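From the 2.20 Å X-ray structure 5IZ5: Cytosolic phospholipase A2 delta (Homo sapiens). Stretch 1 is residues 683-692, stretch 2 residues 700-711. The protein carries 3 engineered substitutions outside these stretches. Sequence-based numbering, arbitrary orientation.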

# COMPACT_ATOMS: atom_id res chain seq x y z
N PRO B 683 22.60 8.35 12.83
CA PRO B 683 22.52 6.89 12.74
C PRO B 683 21.53 6.21 13.70
O PRO B 683 21.20 5.05 13.48
CB PRO B 683 23.95 6.44 13.09
CG PRO B 683 24.55 7.59 13.82
CD PRO B 683 23.96 8.80 13.18
N PHE B 684 21.08 6.92 14.74
CA PHE B 684 20.11 6.36 15.68
C PHE B 684 18.71 6.93 15.50
O PHE B 684 17.78 6.46 16.15
CB PHE B 684 20.56 6.60 17.12
CG PHE B 684 21.91 6.04 17.43
CD1 PHE B 684 22.08 4.67 17.57
CD2 PHE B 684 23.01 6.88 17.56
CE1 PHE B 684 23.33 4.15 17.85
CE2 PHE B 684 24.25 6.36 17.84
CZ PHE B 684 24.42 5.00 17.98
N GLU B 685 18.57 7.91 14.61
CA GLU B 685 17.29 8.61 14.42
C GLU B 685 16.18 7.64 14.06
O GLU B 685 15.15 7.60 14.73
CB GLU B 685 17.43 9.69 13.34
CG GLU B 685 16.15 10.48 13.06
CD GLU B 685 16.30 11.54 11.98
OE1 GLU B 685 17.44 11.86 11.55
OE2 GLU B 685 15.26 12.07 11.57
N ALA B 686 16.40 6.86 13.01
CA ALA B 686 15.42 5.90 12.53
C ALA B 686 15.02 4.93 13.64
O ALA B 686 13.84 4.72 13.87
CB ALA B 686 15.93 5.13 11.31
N LEU B 687 16.01 4.36 14.34
CA LEU B 687 15.73 3.40 15.42
C LEU B 687 14.90 4.04 16.53
O LEU B 687 14.00 3.40 17.07
CB LEU B 687 17.02 2.80 16.02
CG LEU B 687 17.32 1.31 15.76
CD1 LEU B 687 18.52 0.90 16.60
CD2 LEU B 687 16.14 0.40 16.09
N GLN B 688 15.21 5.28 16.88
CA GLN B 688 14.50 6.00 17.95
C GLN B 688 13.06 6.33 17.59
O GLN B 688 12.16 6.21 18.43
CB GLN B 688 15.24 7.28 18.35
CG GLN B 688 16.48 6.98 19.17
CD GLN B 688 17.22 8.23 19.61
OE1 GLN B 688 17.44 9.15 18.82
NE2 GLN B 688 17.60 8.26 20.88
N GLN B 689 12.84 6.74 16.35
CA GLN B 689 11.50 7.05 15.89
C GLN B 689 10.70 5.76 15.88
O GLN B 689 9.56 5.76 16.33
CB GLN B 689 11.52 7.62 14.48
CG GLN B 689 12.41 8.85 14.30
CD GLN B 689 11.81 9.88 13.36
OE1 GLN B 689 12.32 10.08 12.26
NE2 GLN B 689 10.73 10.52 13.79
N THR B 690 11.30 4.67 15.38
CA THR B 690 10.59 3.39 15.40
C THR B 690 10.24 2.98 16.83
O THR B 690 9.16 2.47 17.06
CB THR B 690 11.19 2.20 14.60
OG1 THR B 690 11.28 1.05 15.45
CG2 THR B 690 12.52 2.49 13.98
N GLU B 691 11.14 3.21 17.79
CA GLU B 691 10.85 2.87 19.19
C GLU B 691 9.65 3.64 19.72
O GLU B 691 8.76 3.07 20.35
CB GLU B 691 12.06 3.12 20.09
CG GLU B 691 11.83 2.57 21.51
CD GLU B 691 11.39 3.62 22.51
OE1 GLU B 691 12.02 4.70 22.56
OE2 GLU B 691 10.41 3.37 23.24
N LEU B 692 9.63 4.95 19.48
CA LEU B 692 8.48 5.79 19.85
C LEU B 692 7.21 5.31 19.17
O LEU B 692 6.15 5.22 19.79
CB LEU B 692 8.71 7.25 19.45
CG LEU B 692 8.55 8.31 20.55
CD1 LEU B 692 8.60 9.72 19.97
CD2 LEU B 692 7.25 8.13 21.32
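Stretch 2 700-711: PFPRVEPSPQDQ

Stretch 2 runs in the opposite sense to the helix of stretch 1, obliquely across it, as an extended loop, its register marked by three CA pairs: Glu691 CA with Phe701 CA (6.3 Å), Gln688 CA with Val704 CA (5.9 Å) and Phe684 CA with Pro706 CA (7.9 Å). From Phe701 to Pro706 the backbone stays extended; Phe701, Val704 and Pro706 point their CA-to-CB bonds toward the helix, Pro702, Arg703 and Glu705 away.

Phe701, chi1 t (-169°), brings its ring edge to Leu687, CZ to CD2 at 3.6 Å, while Thr690 OG1 lies over one face, 3.9 Å from Phe701 CZ, and finds no polar partner in the model. The Glu691 side chain has chi1 t, which lays its CG 3.5 Å from both Phe701 CD2 and Pro702 O; chi2 near -99° then turns CD. Val704, the most covered residue, is also t; its CG1 meets Gln688 CG at 3.7 Å and Leu687 CB at 4.1 Å. Gln688 starts sideways, but its m, t chain with chi3 of -45° carries NE2 to Val704 O, a weak hydrogen bond of 3.4 Å.

Phe684, chi1 m, offers a ring face to Pro706, whose CB stands 4.0 Å from the ring centroid, nearly on its normal. Beyond it Ser707, chi1 p, caps the next helix: Ser707 OG accepts from Asp710 N (3.0 Å), and Asp710 OD2 accepts from Ser707 N (2.8 Å).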

# COMPACT_ATOMS: atom_id res chain seq x y z
N PRO B 700 6.07 -4.39 21.91
CA PRO B 700 7.29 -4.48 22.71
C PRO B 700 8.56 -4.27 21.90
O PRO B 700 8.78 -4.93 20.88
CB PRO B 700 7.24 -5.90 23.30
CG PRO B 700 6.27 -6.66 22.47
CD PRO B 700 5.30 -5.64 21.92
N PHE B 701 9.37 -3.33 22.36
CA PHE B 701 10.57 -2.94 21.66
C PHE B 701 11.54 -2.37 22.70
O PHE B 701 11.11 -1.66 23.61
CB PHE B 701 10.21 -1.89 20.63
CG PHE B 701 11.30 -1.59 19.67
CD1 PHE B 701 11.45 -2.36 18.53
CD2 PHE B 701 12.19 -0.57 19.92
CE1 PHE B 701 12.47 -2.10 17.65
CE2 PHE B 701 13.21 -0.31 19.05
CZ PHE B 701 13.35 -1.07 17.91
N PRO B 702 12.85 -2.70 22.60
CA PRO B 702 13.78 -2.23 23.63
C PRO B 702 14.01 -0.73 23.58
O PRO B 702 13.80 -0.10 22.54
CB PRO B 702 15.10 -2.94 23.29
CG PRO B 702 15.00 -3.21 21.84
CD PRO B 702 13.55 -3.48 21.57
N ARG B 703 14.45 -0.18 24.70
CA ARG B 703 14.82 1.22 24.76
C ARG B 703 16.02 1.45 23.86
O ARG B 703 16.93 0.63 23.80
CB ARG B 703 15.15 1.64 26.19
CG ARG B 703 14.06 1.32 27.19
CD ARG B 703 14.21 2.12 28.45
NE ARG B 703 13.09 1.86 29.35
CZ ARG B 703 13.12 1.11 30.45
NH1 ARG B 703 14.24 0.51 30.85
NH2 ARG B 703 12.01 0.97 31.16
N VAL B 704 16.01 2.58 23.15
CA VAL B 704 17.12 2.98 22.29
C VAL B 704 17.67 4.25 22.90
O VAL B 704 17.23 5.36 22.56
CB VAL B 704 16.67 3.20 20.83
CG1 VAL B 704 17.82 3.67 19.96
CG2 VAL B 704 16.09 1.91 20.26
N GLU B 705 18.62 4.07 23.81
CA GLU B 705 19.19 5.16 24.59
C GLU B 705 20.70 5.17 24.47
O GLU B 705 21.40 4.85 25.43
CB GLU B 705 18.77 5.02 26.05
CG GLU B 705 17.29 5.30 26.27
CD GLU B 705 16.77 4.82 27.62
OE1 GLU B 705 17.46 4.04 28.30
OE2 GLU B 705 15.65 5.20 28.01
N PRO B 706 21.22 5.53 23.29
CA PRO B 706 22.66 5.68 23.16
C PRO B 706 23.20 6.82 24.04
O PRO B 706 22.55 7.85 24.18
CB PRO B 706 22.84 6.02 21.68
CG PRO B 706 21.55 6.63 21.25
CD PRO B 706 20.51 5.89 22.04
N SER B 707 24.36 6.60 24.64
CA SER B 707 25.01 7.61 25.48
C SER B 707 25.49 8.80 24.64
O SER B 707 25.59 8.69 23.42
CB SER B 707 26.21 6.99 26.20
OG SER B 707 27.26 6.72 25.28
N PRO B 708 25.81 9.93 25.29
CA PRO B 708 26.40 11.06 24.56
C PRO B 708 27.65 10.65 23.76
O PRO B 708 27.86 11.12 22.64
CB PRO B 708 26.77 12.05 25.67
CG PRO B 708 25.87 11.72 26.81
CD PRO B 708 25.51 10.26 26.70
N GLN B 709 28.46 9.78 24.36
CA GLN B 709 29.64 9.22 23.70
C GLN B 709 29.26 8.42 22.45
O GLN B 709 29.92 8.54 21.41
CB GLN B 709 30.41 8.34 24.68
CG GLN B 709 31.62 7.59 24.11
CD GLN B 709 32.61 8.47 23.35
OE1 GLN B 709 33.28 7.99 22.43
NE2 GLN B 709 32.72 9.74 23.74
N ASP B 710 28.20 7.61 22.55
CA ASP B 710 27.69 6.84 21.41
C ASP B 710 27.32 7.75 20.24
O ASP B 710 27.63 7.45 19.09
CB ASP B 710 26.47 6.01 21.80
CG ASP B 710 26.81 4.86 22.74
OD1 ASP B 710 27.89 4.27 22.60
OD2 ASP B 710 25.98 4.54 23.62
N GLN B 711 26.64 8.86 20.53
CA GLN B 711 26.28 9.84 19.50
C GLN B 711 27.49 10.58 18.94
O GLN B 711 27.59 10.77 17.73
CB GLN B 711 25.23 10.83 20.03
CG GLN B 711 23.82 10.27 19.90
CD GLN B 711 23.05 10.29 21.20
OE1 GLN B 711 23.40 9.55 22.11
NE2 GLN B 711 22.01 11.12 21.31